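Local coordinates for cytochrome C-type biogenesis protein ccmF (Thermus thermophilus, PDB 6ZMQ) that binds heme b within a bundle of membrane helices and probably acts as the heme lyase of cytochrome c maturation, at residues S85-Y88 / V89-H93; G505-V508 / V509-A512; V627-M630 / W631-G634. All coordinates share one frame; numbering follows the deposited sequence.

Interaction 1. Residues S85-Y88 / V89-H93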
loop_
_atom_site.group_PDB
_atom_site.type_symbol
_atom_site.label_atom_id
_atom_site.label_comp_id
_atom_site.label_asym_id
_atom_site.label_seq_id
_atom_site.Cartn_x
_atom_site.Cartn_y
_atom_site.Cartn_z
ATOM N N SER A 85 1.572 27.321 20.244
ATOM C CA SER A 85 0.266 27.968 20.283
ATOM C C SER A 85 -0.758 27.263 19.405
ATOM O O SER A 85 -1.952 27.285 19.719
ATOM C CB SER A 85 0.385 29.438 19.868
ATOM O OG SER A 85 0.735 29.574 18.502
ATOM N N LEU A 86 -0.327 26.640 18.313
ATOM C CA LEU A 86 -1.253 25.881 17.488
ATOM C C LEU A 86 -1.583 24.560 18.172
ATOM O O LEU A 86 -0.766 24.003 18.912
ATOM C CB LEU A 86 -0.659 25.622 16.109
ATOM C CG LEU A 86 -0.016 26.789 15.368
ATOM C CD1 LEU A 86 1.074 26.257 14.469
ATOM C CD2 LEU A 86 -1.055 27.478 14.545
ATOM N N ALA A 87 -2.800 24.071 17.927
ATOM C CA ALA A 87 -3.288 22.878 18.618
ATOM C C ALA A 87 -2.569 21.620 18.141
ATOM O O ALA A 87 -2.273 20.721 18.942
ATOM C CB ALA A 87 -4.798 22.739 18.428
ATOM N N TYR A 88 -2.287 21.544 16.834
ATOM C CA TYR A 88 -1.676 20.357 16.236
ATOM C C TYR A 88 -0.248 20.145 16.733
ATOM O O TYR A 88 0.156 19.012 17.018
ATOM C CB TYR A 88 -1.714 20.493 14.715
ATOM C CG TYR A 88 -1.233 19.290 13.934
ATOM C CD1 TYR A 88 -1.824 18.043 14.107
ATOM C CD2 TYR A 88 -0.206 19.411 13.000
ATOM C CE1 TYR A 88 -1.398 16.950 13.377
ATOM C CE2 TYR A 88 0.234 18.313 12.275
ATOM C CZ TYR A 88 -0.368 17.087 12.470
ATOM O OH TYR A 88 0.052 15.994 11.754
ATOM N N VAL A 89 0.518 21.227 16.887
ATOM C CA VAL A 89 1.900 21.087 17.342
ATOM C C VAL A 89 1.958 20.900 18.861
ATOM O O VAL A 89 2.772 20.118 19.359
ATOM C CB VAL A 89 2.755 22.274 16.837
ATOM C CG1 VAL A 89 2.158 23.596 17.227
ATOM C CG2 VAL A 89 4.224 22.173 17.288
ATOM N N ALA A 90 1.075 21.568 19.618
ATOM C CA ALA A 90 1.038 21.395 21.072
ATOM C C ALA A 90 0.577 19.992 21.453
ATOM O O ALA A 90 0.971 19.457 22.496
ATOM C CB ALA A 90 0.134 22.449 21.713
ATOM N N ARG A 91 -0.277 19.387 20.622
ATOM C CA ARG A 91 -0.657 17.997 20.851
ATOM C C ARG A 91 0.317 17.013 20.204
ATOM O O ARG A 91 0.295 15.822 20.537
ATOM C CB ARG A 91 -2.091 17.763 20.375
ATOM C CG ARG A 91 -3.084 17.875 21.527
ATOM C CD ARG A 91 -4.485 17.343 21.187
ATOM N NE ARG A 91 -5.157 17.939 20.025
ATOM C CZ ARG A 91 -5.578 19.202 19.911
ATOM N NH1 ARG A 91 -5.466 20.073 20.908
ATOM N NH2 ARG A 91 -6.172 19.585 18.790
ATOM N N ASN A 92 1.155 17.463 19.268
ATOM C CA ASN A 92 2.139 16.587 18.642
ATOM C C ASN A 92 3.584 17.033 18.846
ATOM O O ASN A 92 4.471 16.600 18.101
ATOM C CB ASN A 92 1.817 16.419 17.161
ATOM C CG ASN A 92 0.690 15.433 16.936
ATOM O OD1 ASN A 92 0.750 14.291 17.394
ATOM N ND2 ASN A 92 -0.370 15.884 16.282
ATOM N N HIS A 93 3.840 17.896 19.825
ATOM C CA HIS A 93 5.142 17.974 20.474
ATOM C C HIS A 93 5.048 17.510 21.917
ATOM O O HIS A 93 5.770 18.009 22.783
ATOM C CB HIS A 93 5.731 19.379 20.352
ATOM C CG HIS A 93 6.691 19.526 19.217
ATOM N ND1 HIS A 93 7.984 19.967 19.392
ATOM C CD2 HIS A 93 6.592 19.161 17.917
ATOM C CE1 HIS A 93 8.613 19.947 18.232
ATOM N NE2 HIS A 93 7.791 19.461 17.319
#
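Y88 and N92, four residues apart on the short helix 87-92, meet through one oblique contact: ND2 of N92 lies 3.3 Å from CE1 of Y88, the amide turned 74° from the plane of the ring. The same ND2 also makes a weak hydrogen bond, 3.3 Å long, to Y88 O. That carbonyl receives N92 N as well, again weakly, so one acceptor is shared by two poorly aligned donors of a single residue. One position earlier, R91 folds back over A87. Bent at its third torsion (chi3 -56°), the chain places one face of its guanidinium above A87 O, and NH2 comes to 3.5 Å from A87 CB. R91 N meanwhile donates to this A87 O at 2.9 Å. On another side of the helix, CG1 of V89 packs 3.6 Å from CB of L86. L86 holds the N-cap position, and its carbonyl accepts A90 N at 3.1 Å in the first turn.

What positions the tyrosine is its first torsion, which sets CG opposite the backbone N (chi1 -175°) and carries the ring out to where its OH reaches A109 N in a weak hydrogen bond. N92 touches T105 and A109. L86, Y88 and V89 rest on A78, L75 and L79 of helix 61-81, so the short helix lies against the helix that precedes it.

Interaction 2. Residues G505-V508 / V509-A512. With HEM (protoporphyrin IX containing Fe), chain B.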
loop_
_atom_site.group_PDB
_atom_site.type_symbol
_atom_site.label_atom_id
_atom_site.label_comp_id
_atom_site.label_asym_id
_atom_site.label_seq_id
_atom_site.Cartn_x
_atom_site.Cartn_y
_atom_site.Cartn_z
ATOM N N GLY A 505 11.230 -7.719 -16.368
ATOM C CA GLY A 505 10.861 -7.192 -15.062
ATOM C C GLY A 505 9.572 -7.790 -14.534
ATOM O O GLY A 505 9.451 -8.063 -13.334
ATOM N N SER A 506 8.614 -8.047 -15.432
ATOM C CA SER A 506 7.374 -8.704 -15.048
ATOM C C SER A 506 7.622 -10.138 -14.612
ATOM O O SER A 506 6.972 -10.610 -13.681
ATOM C CB SER A 506 6.372 -8.666 -16.203
ATOM O OG SER A 506 6.494 -9.817 -17.020
ATOM N N LEU A 507 8.578 -10.785 -15.248
ATOM C CA LEU A 507 8.920 -12.173 -14.890
ATOM C C LEU A 507 9.539 -12.197 -13.503
ATOM O O LEU A 507 9.165 -13.054 -12.727
ATOM C CB LEU A 507 9.903 -12.710 -15.910
ATOM C CG LEU A 507 9.277 -13.142 -17.210
ATOM C CD1 LEU A 507 10.264 -13.935 -18.006
ATOM C CD2 LEU A 507 8.069 -13.988 -16.938
ATOM N N VAL A 508 10.428 -11.266 -13.208
ATOM C CA VAL A 508 11.048 -11.189 -11.865
ATOM C C VAL A 508 9.953 -10.930 -10.838
ATOM O O VAL A 508 9.917 -11.634 -9.845
ATOM C CB VAL A 508 12.074 -10.057 -11.889
ATOM C CG1 VAL A 508 12.154 -9.297 -10.595
ATOM C CG2 VAL A 508 13.439 -10.570 -12.274
ATOM N N VAL A 509 9.037 -10.017 -11.142
ATOM C CA VAL A 509 7.881 -9.686 -10.273
ATOM C C VAL A 509 6.979 -10.909 -10.134
ATOM O O VAL A 509 6.564 -11.231 -9.037
ATOM C CB VAL A 509 7.112 -8.519 -10.890
ATOM C CG1 VAL A 509 5.697 -8.436 -10.400
ATOM C CG2 VAL A 509 7.810 -7.217 -10.647
ATOM N N HIS A 510 6.743 -11.618 -11.224
ATOM C CA HIS A 510 5.832 -12.776 -11.132
ATOM C C HIS A 510 6.431 -13.817 -10.195
ATOM O O HIS A 510 5.668 -14.333 -9.329
ATOM C CB HIS A 510 5.465 -13.330 -12.505
ATOM C CG HIS A 510 4.489 -12.504 -13.263
ATOM N ND1 HIS A 510 4.608 -12.337 -14.603
ATOM C CD2 HIS A 510 3.522 -11.664 -12.861
ATOM C CE1 HIS A 510 3.696 -11.504 -15.020
ATOM N NE2 HIS A 510 2.988 -11.078 -13.966
ATOM N N PHE A 511 7.742 -14.045 -10.345
ATOM C CA PHE A 511 8.500 -15.023 -9.539
ATOM C C PHE A 511 8.497 -14.599 -8.091
ATOM O O PHE A 511 8.460 -15.431 -7.244
ATOM C CB PHE A 511 9.946 -14.995 -9.988
ATOM C CG PHE A 511 10.862 -15.938 -9.278
ATOM C CD1 PHE A 511 10.377 -17.004 -8.575
ATOM C CD2 PHE A 511 12.213 -15.782 -9.368
ATOM C CE1 PHE A 511 11.228 -17.898 -7.961
ATOM C CE2 PHE A 511 13.072 -16.674 -8.764
ATOM C CZ PHE A 511 12.576 -17.735 -8.057
ATOM N N ALA A 512 8.619 -13.313 -7.849
ATOM C CA ALA A 512 8.591 -12.772 -6.482
ATOM C C ALA A 512 7.236 -13.053 -5.862
ATOM O O ALA A 512 7.226 -13.367 -4.715
ATOM C CB ALA A 512 8.855 -11.296 -6.521
HETATM C CHA HEM B . 2.653 -7.835 -16.126
HETATM C CHB HEM B . -0.104 -11.879 -16.344
HETATM C CHC HEM B . -0.806 -11.644 -11.486
HETATM C CHD HEM B . 2.331 -7.913 -11.315
HETATM C C1A HEM B . 1.951 -8.949 -16.556
HETATM C C2A HEM B . 1.852 -9.321 -17.925
HETATM C C3A HEM B . 1.083 -10.445 -17.993
HETATM C C4A HEM B . 0.691 -10.790 -16.687
HETATM C CMA HEM B . 0.706 -11.200 -19.236
HETATM C CAA HEM B . 2.486 -8.610 -19.111
HETATM C CBA HEM B . 3.979 -8.956 -19.253
HETATM C CGA HEM B . 4.179 -10.422 -19.549
HETATM O O1A HEM B . 4.825 -11.134 -18.748
HETATM O O2A HEM B . 3.699 -10.917 -20.594
HETATM C C1B HEM B . -0.534 -12.118 -15.022
HETATM C C2B HEM B . -1.506 -13.091 -14.689
HETATM C C3B HEM B . -1.714 -13.039 -13.345
HETATM C C4B HEM B . -0.853 -11.971 -12.838
HETATM C CMB HEM B . -2.184 -14.030 -15.635
HETATM C CAB HEM B . -2.630 -13.851 -12.535
HETATM C CBB HEM B . -3.938 -13.201 -12.244
HETATM C C1C HEM B . 0.047 -10.668 -11.021
HETATM C C2C HEM B . 0.368 -10.452 -9.680
HETATM C C3C HEM B . 1.252 -9.401 -9.662
HETATM C C4C HEM B . 1.487 -8.969 -10.989
HETATM C CMC HEM B . -0.136 -11.188 -8.466
HETATM C CAC HEM B . 1.840 -8.827 -8.465
HETATM C CBC HEM B . 3.204 -9.231 -8.051
HETATM C C1D HEM B . 2.657 -7.509 -12.619
HETATM C C2D HEM B . 3.452 -6.326 -12.965
HETATM C C3D HEM B . 3.552 -6.291 -14.313
HETATM C C4D HEM B . 2.810 -7.482 -14.787
HETATM C CMD HEM B . 4.042 -5.336 -11.998
HETATM C CAD HEM B . 4.276 -5.254 -15.157
HETATM C CBD HEM B . 3.239 -4.328 -15.805
HETATM C CGD HEM B . 3.825 -3.161 -16.565
HETATM O O1D HEM B . 3.848 -3.149 -17.817
HETATM O O2D HEM B . 4.271 -2.182 -15.941
HETATM N NA HEM B . 1.213 -9.861 -15.827
HETATM N NB HEM B . -0.191 -11.468 -13.891
HETATM N NC HEM B . 0.753 -9.791 -11.799
HETATM N ND HEM B . 2.323 -8.137 -13.729
HETATM FE FE HEM B . 1.164 -9.886 -13.805
#
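S506 and H510, one turn apart on helix 501-525, both reach the same heme. The metal bond comes first: NE2 of H510 binds the iron at 2.2 Å, and NE2 of H276 is the other protein ligand. With CG anti to its own carbonyl carbon (chi1 -75°), the imidazole swings back over the preceding turn, where S506 O sits 3.0 Å above one face, offset toward the rim. ND1 is near this oxygen, at too poor an angle to bond.

Among the hydrogen bonds, S506 OG stands 2.7 Å from the heme propionate oxygen O1A; R503 O competes for the same proton, so this bond is not settled. The backbone supplies V509 N to G505 O, H510 N to S506 O at 2.7 Å, F511 N to L507 O and A512 N to V508 O, a regular alpha-helical series that sets the one-turn spacing of S506 and H510.

CG1 of V509 touches the heme at CBC, 3.5 Å away, and V509 also meets T641 of helix 627-644, while L507 and H510 lie on I476 of helix 460-484. Histidines from two membrane helices make this a bis-histidine heme b site, with axial ligation as in the cytochrome b of respiratory complexes.

Interaction 3. Residues V627-M630 / W631-G634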
loop_
_atom_site.group_PDB
_atom_site.type_symbol
_atom_site.label_atom_id
_atom_site.label_comp_id
_atom_site.label_asym_id
_atom_site.label_seq_id
_atom_site.Cartn_x
_atom_site.Cartn_y
_atom_site.Cartn_z
ATOM N N VAL A 627 9.886 -16.998 6.461
ATOM C CA VAL A 627 9.378 -15.625 6.521
ATOM C C VAL A 627 10.456 -14.639 6.068
ATOM O O VAL A 627 10.149 -13.522 5.632
ATOM C CB VAL A 627 8.851 -15.331 7.938
ATOM C CG1 VAL A 627 7.957 -14.091 7.986
ATOM C CG2 VAL A 627 8.058 -16.508 8.405
ATOM N N PHE A 628 11.725 -15.039 6.140
ATOM C CA PHE A 628 12.802 -14.222 5.590
ATOM C C PHE A 628 12.794 -14.263 4.062
ATOM O O PHE A 628 13.102 -13.262 3.396
ATOM C CB PHE A 628 14.134 -14.701 6.173
ATOM C CG PHE A 628 15.330 -14.398 5.329
ATOM C CD1 PHE A 628 15.823 -13.094 5.278
ATOM C CD2 PHE A 628 15.995 -15.423 4.642
ATOM C CE1 PHE A 628 16.936 -12.785 4.526
ATOM C CE2 PHE A 628 17.124 -15.162 3.879
ATOM C CZ PHE A 628 17.606 -13.834 3.808
ATOM N N TRP A 629 12.408 -15.403 3.487
ATOM C CA TRP A 629 12.330 -15.523 2.037
ATOM C C TRP A 629 11.131 -14.784 1.472
ATOM O O TRP A 629 11.158 -14.369 0.309
ATOM C CB TRP A 629 12.293 -17.001 1.654
ATOM C CG TRP A 629 13.588 -17.689 1.960
ATOM C CD1 TRP A 629 13.926 -18.324 3.121
ATOM C CD2 TRP A 629 14.725 -17.789 1.102
ATOM N NE1 TRP A 629 15.204 -18.825 3.029
ATOM C CE2 TRP A 629 15.714 -18.509 1.796
ATOM C CE3 TRP A 629 14.994 -17.360 -0.199
ATOM C CZ2 TRP A 629 16.954 -18.796 1.234
ATOM C CZ3 TRP A 629 16.228 -17.631 -0.745
ATOM C CH2 TRP A 629 17.191 -18.346 -0.036
ATOM N N MET A 630 10.109 -14.575 2.298
ATOM C CA MET A 630 8.994 -13.695 1.972
ATOM C C MET A 630 9.471 -12.258 1.755
ATOM O O MET A 630 9.028 -11.573 0.821
ATOM C CB MET A 630 7.977 -13.798 3.109
ATOM C CG MET A 630 6.661 -13.110 2.939
ATOM S SD MET A 630 5.883 -13.235 4.558
ATOM C CE MET A 630 5.658 -15.024 4.656
ATOM N N TRP A 631 10.440 -11.806 2.551
ATOM C CA TRP A 631 10.960 -10.452 2.371
ATOM C C TRP A 631 12.035 -10.381 1.299
ATOM O O TRP A 631 12.254 -9.312 0.717
ATOM C CB TRP A 631 11.465 -9.908 3.692
ATOM C CG TRP A 631 10.311 -9.715 4.565
ATOM C CD1 TRP A 631 9.036 -9.411 4.176
ATOM C CD2 TRP A 631 10.263 -9.927 5.964
ATOM N NE1 TRP A 631 8.203 -9.369 5.268
ATOM C CE2 TRP A 631 8.936 -9.685 6.379
ATOM C CE3 TRP A 631 11.217 -10.268 6.919
ATOM C CZ2 TRP A 631 8.550 -9.776 7.698
ATOM C CZ3 TRP A 631 10.825 -10.355 8.221
ATOM C CH2 TRP A 631 9.512 -10.107 8.601
ATOM N N VAL A 632 12.740 -11.487 1.032
ATOM C CA VAL A 632 13.634 -11.459 -0.130
ATOM C C VAL A 632 12.797 -11.439 -1.410
ATOM O O VAL A 632 13.195 -10.824 -2.406
ATOM C CB VAL A 632 14.681 -12.605 -0.105
ATOM C CG1 VAL A 632 14.096 -13.997 -0.329
ATOM C CG2 VAL A 632 15.812 -12.322 -1.073
ATOM N N ALA A 633 11.582 -12.005 -1.365
ATOM C CA ALA A 633 10.630 -11.860 -2.458
ATOM C C ALA A 633 10.104 -10.431 -2.559
ATOM O O ALA A 633 9.879 -9.926 -3.663
ATOM C CB ALA A 633 9.478 -12.838 -2.262
ATOM N N GLY A 634 9.850 -9.784 -1.417
ATOM C CA GLY A 634 9.502 -8.362 -1.435
ATOM C C GLY A 634 10.580 -7.482 -2.046
ATOM O O GLY A 634 10.293 -6.567 -2.832
#
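The indole of W631 lies with one face beneath V627 O, which stands 3.6 Å above its plane and toward the rim. CG of W631 is set beside its own backbone N (chi1 -68°), an orientation that lays the ring back along the preceding turn. From there CH2 approaches CG1 of V627 at 4.3 Å, and SD of M630 makes an oblique Met-aromatic contact, 5.1 Å from the centroid of the five-membered ring. W243 and F604 add edge-to-face contacts to this same tryptophan. The indole of W629 has F628 CE2 over one face, and V632 CG1 comes in obliquely to 3.5 Å from CE3 of W629, the two side chains running side by side. W629 NE1 is hydrogen-bonded to D601 O.

Along the backbone, F628 O accepts V632 N at 3.0 Å and, weakly, W631 N; A633 N and G634 N continue the helix to W629 O and M630 O. With an alanine here in place of W631, M630 SD would probably lose its aromatic partner, and W243 and F604 the ring they pack against. The side chains meet through a thioether, methyl groups and indoles, with a carbonyl over one indole face, so dispersion probably dominates between them, while backbone hydrogen bonds supply the directional element.

The three contacts show one principle, neighbours a turn apart on a helix, put to work in different settings. Interaction 1 stands apart: its centre is 46 Å from that of interaction 2 and 40 Å from that of interaction 3, and it lies away from the heme. Interactions 2 and 3 belong together, with centres 14 Å apart and A512 CB 3.3 Å from A633 O, where helix 501-525 packs on helix 627-644. Interaction 2 holds the heme iron directly. Interaction 3 is a neighbour of the site without being a ligand: the side chain of A633 is about 11 Å from that of H510, and G634 comes to about 9 Å from the heme, between nearest atoms.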